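Local coordinates for protein glycoside hydrolase family 31 (Trueperella pyogenes, PDB 5I0F) that probably breaks down cycloalternan as a family 31 glycoside hydrolase, acting on its alpha-linked glucose ring through a covalent glycosyl-enzyme intermediate, at residues A[7-11]-A[426-430]; A[3-7]-A[18-23]. One frame throughout, in Å; residues are numbered along the deposited sequence.

In the fold
Both contacts grow out of the first residues of the chain, share R7 and have their centres about 13 Å apart. Contact 2 (3-7 with 18-23) is local: ten residues separate its segments, and both lie at strands 2-3 and 20-21, which pair antiparallel with strand 31-37 in the sheet of the N-terminal domain. Contact 1 (7-11 with 426-430) spans 414 intervening residues, taking the loop between those two short strands across to a loop of the TIM-barrel domain between helices 400-412 and 442-450. The two touch at G8 N and Q19 CB, 3.5 Å apart. The N-terminal domain is thus joined to a loop whose tryptophans line the glycan pocket.

Contact 1. Residues A[7-11]-A[426-430]; sequences RGIEH and NRGWW. With GLC (alpha-D-glucopyranose), chain B; BGC (beta-D-glucopyranose), chain C.
Neither segment is regular helix or strand; two loops meet, with CA atoms 7.1 Å apart at I9 and R427 and 8.1 Å at H11 and G428. G8 and E10 both have positive phi (72° and 73°), bending residues 7-11 around I9. Hydrogen bonding and charge centre on R427, whose CA-to-CB bond points toward residues 7-11 and whose extended side chain (m, t, t) carries NH1 to I9 O at 3.0 Å, a nearly straight hydrogen bond, and to E10 OE2 at 3.3 Å, a salt bridge. R7 NH1 reaches the same E10 OE2 at 3.0 Å, so one carboxylate joins two arginines. Outward, E10 OE1 accepts from S475 N, R7 pairs with D476, and R427 NH2 with E418. Within residues 426-430, N426 OD1 accepts from G428 N at 3.0 Å, an Asx turn. Apolar packing is modest: I9 CG1 lies 4.0 Å from R427 CB, and I9 rests on L72 of helix 66-72. H11 NE2 approaches W429 CZ3 at 4.0 Å, while H11 ND1 accepts from Y13 N. Toward the sugars, W429 (chi1 p) donates from NE1 to GLC O6 at 2.9 Å, while W430 (chi1 t) has one ring face under GLC O4, 3.2 Å from CZ3, and CZ2 3.4 Å from BGC O5. In this interdomain contact the N-terminal domain meets the TIM-barrel loop bringing W429 and W430 to the family 31 glycan pocket.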
loop_
_atom_site.group_PDB
_atom_site.type_symbol
_atom_site.label_atom_id
_atom_site.label_comp_id
_atom_site.label_asym_id
_atom_site.label_seq_id
_atom_site.Cartn_x
_atom_site.Cartn_y
_atom_site.Cartn_z
ATOM N N ARG A 7 -18.605 -9.764 13.281
ATOM C CA ARG A 7 -17.758 -8.796 12.564
ATOM C C ARG A 7 -17.693 -9.018 11.061
ATOM O O ARG A 7 -17.097 -8.210 10.346
ATOM C CB ARG A 7 -16.352 -8.785 13.155
ATOM C CG ARG A 7 -16.268 -8.186 14.553
ATOM C CD ARG A 7 -14.872 -8.367 15.144
ATOM N NE ARG A 7 -14.870 -9.576 15.957
ATOM C CZ ARG A 7 -14.354 -10.765 15.641
ATOM N NH1 ARG A 7 -13.718 -10.974 14.500
ATOM N NH2 ARG A 7 -14.471 -11.761 16.506
ATOM N N GLY A 8 -18.295 -10.102 10.578
ATOM C CA GLY A 8 -18.357 -10.389 9.164
ATOM C C GLY A 8 -17.031 -10.827 8.567
ATOM O O GLY A 8 -16.191 -11.419 9.241
ATOM N N ILE A 9 -16.863 -10.523 7.286
ATOM C CA ILE A 9 -15.660 -10.906 6.543
ATOM C C ILE A 9 -14.474 -10.025 6.986
ATOM O O ILE A 9 -13.308 -10.437 6.881
ATOM C CB ILE A 9 -15.906 -10.831 5.018
ATOM C CG1 ILE A 9 -14.756 -11.482 4.221
ATOM C CG2 ILE A 9 -16.157 -9.401 4.562
ATOM C CD1 ILE A 9 -15.072 -11.602 2.736
ATOM N N GLU A 10 -14.794 -8.832 7.480
ATOM C CA GLU A 10 -13.806 -7.882 8.052
ATOM C C GLU A 10 -12.944 -7.233 6.960
ATOM O O GLU A 10 -11.763 -6.933 7.157
ATOM C CB GLU A 10 -12.983 -8.488 9.199
ATOM C CG GLU A 10 -13.879 -8.964 10.340
ATOM C CD GLU A 10 -13.119 -9.559 11.513
ATOM O OE1 GLU A 10 -12.603 -8.790 12.363
ATOM O OE2 GLU A 10 -13.023 -10.803 11.596
ATOM N N HIS A 11 -13.559 -7.021 5.806
ATOM C CA HIS A 11 -13.059 -6.065 4.800
ATOM C C HIS A 11 -13.115 -4.696 5.524
ATOM O O HIS A 11 -14.124 -4.374 6.114
ATOM C CB HIS A 11 -13.972 -6.147 3.567
ATOM C CG HIS A 11 -13.571 -5.284 2.407
ATOM N ND1 HIS A 11 -13.443 -3.926 2.514
ATOM C CD2 HIS A 11 -13.407 -5.568 1.093
ATOM C CE1 HIS A 11 -13.110 -3.410 1.340
ATOM N NE2 HIS A 11 -13.097 -4.389 0.453
ATOM N N ASN A 426 -7.018 -16.875 2.930
ATOM C CA ASN A 426 -7.169 -15.491 2.484
ATOM C C ASN A 426 -8.608 -15.148 2.104
ATOM O O ASN A 426 -9.205 -15.843 1.293
ATOM C CB ASN A 426 -6.208 -15.186 1.326
ATOM C CG ASN A 426 -6.335 -13.776 0.813
ATOM O OD1 ASN A 426 -6.716 -12.860 1.547
ATOM N ND2 ASN A 426 -6.000 -13.582 -0.459
ATOM N N ARG A 427 -9.145 -14.085 2.722
ATOM C CA ARG A 427 -10.519 -13.629 2.499
ATOM C C ARG A 427 -10.685 -12.678 1.322
ATOM O O ARG A 427 -11.805 -12.356 0.951
ATOM C CB ARG A 427 -11.068 -12.967 3.765
ATOM C CG ARG A 427 -11.186 -13.953 4.932
ATOM C CD ARG A 427 -11.656 -13.252 6.194
ATOM N NE ARG A 427 -11.479 -14.076 7.398
ATOM C CZ ARG A 427 -11.789 -13.689 8.634
ATOM N NH1 ARG A 427 -12.341 -12.499 8.864
ATOM N NH2 ARG A 427 -11.570 -14.516 9.654
ATOM N N GLY A 428 -9.566 -12.223 0.771
ATOM C CA GLY A 428 -9.553 -11.288 -0.316
ATOM C C GLY A 428 -9.893 -11.931 -1.642
ATOM O O GLY A 428 -10.096 -13.144 -1.758
ATOM N N TRP A 429 -9.916 -11.074 -2.651
ATOM C CA TRP A 429 -10.317 -11.451 -3.999
ATOM C C TRP A 429 -9.119 -11.993 -4.799
ATOM O O TRP A 429 -9.289 -12.862 -5.634
ATOM C CB TRP A 429 -10.963 -10.242 -4.722
ATOM C CG TRP A 429 -10.100 -8.998 -4.746
ATOM C CD1 TRP A 429 -9.156 -8.675 -5.680
ATOM C CD2 TRP A 429 -10.090 -7.929 -3.775
ATOM N NE1 TRP A 429 -8.554 -7.462 -5.352
ATOM C CE2 TRP A 429 -9.114 -6.981 -4.200
ATOM C CE3 TRP A 429 -10.813 -7.676 -2.597
ATOM C CZ2 TRP A 429 -8.831 -5.805 -3.480
ATOM C CZ3 TRP A 429 -10.542 -6.481 -1.882
ATOM C CH2 TRP A 429 -9.552 -5.570 -2.332
ATOM N N TRP A 430 -7.916 -11.492 -4.522
ATOM C CA TRP A 430 -6.694 -11.915 -5.236
ATOM C C TRP A 430 -6.039 -13.047 -4.454
ATOM O O TRP A 430 -5.809 -12.901 -3.255
ATOM C CB TRP A 430 -5.762 -10.715 -5.310
ATOM C CG TRP A 430 -4.599 -10.779 -6.257
ATOM C CD1 TRP A 430 -4.584 -11.261 -7.535
ATOM C CD2 TRP A 430 -3.296 -10.247 -6.008
ATOM N NE1 TRP A 430 -3.330 -11.098 -8.081
ATOM C CE2 TRP A 430 -2.520 -10.478 -7.169
ATOM C CE3 TRP A 430 -2.701 -9.619 -4.907
ATOM C CZ2 TRP A 430 -1.181 -10.091 -7.265
ATOM C CZ3 TRP A 430 -1.375 -9.221 -4.999
ATOM C CH2 TRP A 430 -0.622 -9.465 -6.170
HETATM C C1 GLC B . -4.663 -7.233 -10.660
HETATM C C2 GLC B . -3.418 -6.361 -10.483
HETATM C C3 GLC B . -2.650 -6.768 -9.232
HETATM C C4 GLC B . -3.567 -6.678 -8.022
HETATM C C5 GLC B . -4.758 -7.607 -8.277
HETATM C C6 GLC B . -5.751 -7.635 -7.128
HETATM O O2 GLC B . -2.596 -6.462 -11.649
HETATM O O3 GLC B . -1.518 -5.900 -9.063
HETATM O O4 GLC B . -2.852 -7.037 -6.823
HETATM O O5 GLC B . -5.460 -7.216 -9.473
HETATM O O6 GLC B . -6.497 -6.411 -7.033
HETATM C C2 BGC C . 1.428 -5.434 -8.530
HETATM C C3 BGC C . 1.646 -5.295 -10.048
HETATM C C4 BGC C . 2.057 -6.647 -10.622
HETATM C C5 BGC C . 1.032 -7.733 -10.261
HETATM C C6 BGC C . 1.579 -9.094 -10.674
HETATM C C1 BGC C . 1.285 -6.855 -7.926
HETATM O O2 BGC C . 0.840 -4.330 -7.813
HETATM O O3 BGC C . 2.631 -4.294 -10.316
HETATM O O4 BGC C . 2.198 -6.562 -12.053
HETATM O O5 BGC C . 0.678 -7.771 -8.855
HETATM O O6 BGC C . 0.569 -10.101 -10.563
#

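Contact 2. Residues A[3-7]-A[18-23]; sequences THRPR and DQLYPA
R5 lays its side chain along D18, NE to OD2 at 2.9 Å and NH2 to the same OD2 at 3.1 Å, a salt bridge at the guanidinium edge. The contact lies beside the antiparallel sheet of the N-terminal domain, where short strands 2-3 and 20-21 each pair with strand 31-37. The two segments run side by side in the same direction, H4 CA 4.8 Å from D18 CA, P6 CA 4.5 Å from Q19 CA and R7 CA 5.2 Å from A23 CA. Residues 3-5 are extended; P6 (phi/psi -50/-37) then turns the chain. Two backbone hydrogen bonds tie them, R5 N to D18 O at 2.8 Å and L20 N to P6 O at 3.1 Å. CA-H...O contacts run from H4 CA to D18 O (3.4 Å) and from Q19 CA to R5 O (3.2 Å). D18 is p at chi1, and its OD1 accepts from S16. The H4 ring (chi1 t) meets L20 CD2 with its edge, CE1 at 4.0 Å, among F109, F124 and Y107; its ND1 bonds to G34 O. A23 CB touches R7 CG at 4.2 Å. Q19 (chi1 p, chi2 t) extends forward along its own segment, NE2 donating to L20 O at 3.0 Å.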
loop_
_atom_site.group_PDB
_atom_site.type_symbol
_atom_site.label_atom_id
_atom_site.label_comp_id
_atom_site.label_asym_id
_atom_site.label_seq_id
_atom_site.Cartn_x
_atom_site.Cartn_y
_atom_site.Cartn_z
ATOM N N THR A 3 -25.135 -19.094 8.957
ATOM C CA THR A 3 -23.879 -18.438 9.278
ATOM C C THR A 3 -24.135 -17.022 9.792
ATOM O O THR A 3 -24.805 -16.214 9.145
ATOM C CB THR A 3 -22.953 -18.388 8.041
ATOM O OG1 THR A 3 -22.700 -19.720 7.602
ATOM C CG2 THR A 3 -21.612 -17.718 8.352
ATOM N N HIS A 4 -23.596 -16.747 10.967
ATOM C CA HIS A 4 -23.542 -15.400 11.496
ATOM C C HIS A 4 -22.171 -15.202 12.112
ATOM O O HIS A 4 -21.745 -15.993 12.930
ATOM C CB HIS A 4 -24.618 -15.173 12.544
ATOM C CG HIS A 4 -24.530 -13.837 13.210
ATOM N ND1 HIS A 4 -24.967 -12.680 12.610
ATOM C CD2 HIS A 4 -24.033 -13.474 14.415
ATOM C CE1 HIS A 4 -24.777 -11.663 13.430
ATOM N NE2 HIS A 4 -24.210 -12.119 14.532
ATOM N N ARG A 5 -21.475 -14.162 11.659
ATOM C CA ARG A 5 -20.195 -13.744 12.236
ATOM C C ARG A 5 -20.376 -12.283 12.606
ATOM O O ARG A 5 -20.531 -11.456 11.720
ATOM C CB ARG A 5 -19.079 -13.835 11.196
ATOM C CG ARG A 5 -18.699 -15.245 10.757
ATOM C CD ARG A 5 -17.588 -15.196 9.707
ATOM N NE ARG A 5 -18.049 -14.608 8.448
ATOM C CZ ARG A 5 -17.315 -14.483 7.340
ATOM N NH1 ARG A 5 -16.052 -14.897 7.301
ATOM N NH2 ARG A 5 -17.857 -13.942 6.249
ATOM N N PRO A 6 -20.375 -11.950 13.904
ATOM C CA PRO A 6 -20.664 -10.577 14.329
ATOM C C PRO A 6 -19.862 -9.487 13.594
ATOM O O PRO A 6 -20.386 -8.421 13.327
ATOM C CB PRO A 6 -20.275 -10.598 15.809
ATOM C CG PRO A 6 -20.505 -11.992 16.236
ATOM C CD PRO A 6 -20.097 -12.828 15.066
ATOM N N ARG A 7 -18.605 -9.764 13.281
ATOM C CA ARG A 7 -17.758 -8.796 12.564
ATOM C C ARG A 7 -17.693 -9.018 11.061
ATOM O O ARG A 7 -17.097 -8.210 10.346
ATOM C CB ARG A 7 -16.352 -8.785 13.155
ATOM C CG ARG A 7 -16.268 -8.186 14.553
ATOM C CD ARG A 7 -14.872 -8.367 15.144
ATOM N NE ARG A 7 -14.870 -9.576 15.957
ATOM C CZ ARG A 7 -14.354 -10.765 15.641
ATOM N NH1 ARG A 7 -13.718 -10.974 14.500
ATOM N NH2 ARG A 7 -14.471 -11.761 16.506
ATOM N N ASP A 18 -23.657 -11.388 6.727
ATOM C CA ASP A 18 -23.779 -12.277 7.890
ATOM C C ASP A 18 -23.331 -11.625 9.219
ATOM O O ASP A 18 -22.979 -12.335 10.161
ATOM C CB ASP A 18 -22.950 -13.554 7.624
ATOM C CG ASP A 18 -21.462 -13.264 7.439
ATOM O OD1 ASP A 18 -21.073 -12.068 7.361
ATOM O OD2 ASP A 18 -20.681 -14.236 7.374
ATOM N N GLN A 19 -23.351 -10.289 9.298
ATOM C CA GLN A 19 -22.761 -9.567 10.430
ATOM C C GLN A 19 -23.714 -8.617 11.139
ATOM O O GLN A 19 -24.832 -8.395 10.690
ATOM C CB GLN A 19 -21.501 -8.817 10.005
ATOM C CG GLN A 19 -21.706 -7.638 9.070
ATOM C CD GLN A 19 -20.401 -6.889 8.866
ATOM O OE1 GLN A 19 -19.614 -7.195 7.954
ATOM N NE2 GLN A 19 -20.126 -5.962 9.767
ATOM N N LEU A 20 -23.243 -8.096 12.272
ATOM C CA LEU A 20 -23.832 -6.926 12.896
ATOM C C LEU A 20 -23.283 -5.632 12.277
ATOM O O LEU A 20 -22.098 -5.566 11.945
ATOM C CB LEU A 20 -23.514 -6.908 14.380
ATOM C CG LEU A 20 -24.047 -8.058 15.223
ATOM C CD1 LEU A 20 -23.622 -7.858 16.672
ATOM C CD2 LEU A 20 -25.552 -8.136 15.101
ATOM N N TYR A 21 -24.135 -4.619 12.160
ATOM C CA TYR A 21 -23.712 -3.267 11.747
ATOM C C TYR A 21 -24.406 -2.199 12.609
ATOM O O TYR A 21 -25.631 -2.067 12.531
ATOM C CB TYR A 21 -23.996 -2.992 10.270
ATOM C CG TYR A 21 -23.394 -1.658 9.863
ATOM C CD1 TYR A 21 -22.006 -1.498 9.809
ATOM C CD2 TYR A 21 -24.196 -0.534 9.633
ATOM C CE1 TYR A 21 -21.429 -0.274 9.478
ATOM C CE2 TYR A 21 -23.621 0.699 9.298
ATOM C CZ TYR A 21 -22.238 0.813 9.221
ATOM O OH TYR A 21 -21.645 2.011 8.893
ATOM N N PRO A 22 -23.671 -1.441 13.432
ATOM C CA PRO A 22 -22.216 -1.521 13.586
ATOM C C PRO A 22 -21.741 -2.819 14.233
ATOM O O PRO A 22 -22.486 -3.456 14.973
ATOM C CB PRO A 22 -21.883 -0.314 14.475
ATOM C CG PRO A 22 -23.154 0.052 15.152
ATOM C CD PRO A 22 -24.249 -0.324 14.204
ATOM N N ALA A 23 -20.504 -3.199 13.925
ATOM C CA ALA A 23 -19.947 -4.477 14.380
ATOM C C ALA A 23 -19.769 -4.495 15.888
ATOM O O ALA A 23 -19.847 -5.557 16.471
ATOM C CB ALA A 23 -18.617 -4.776 13.695
#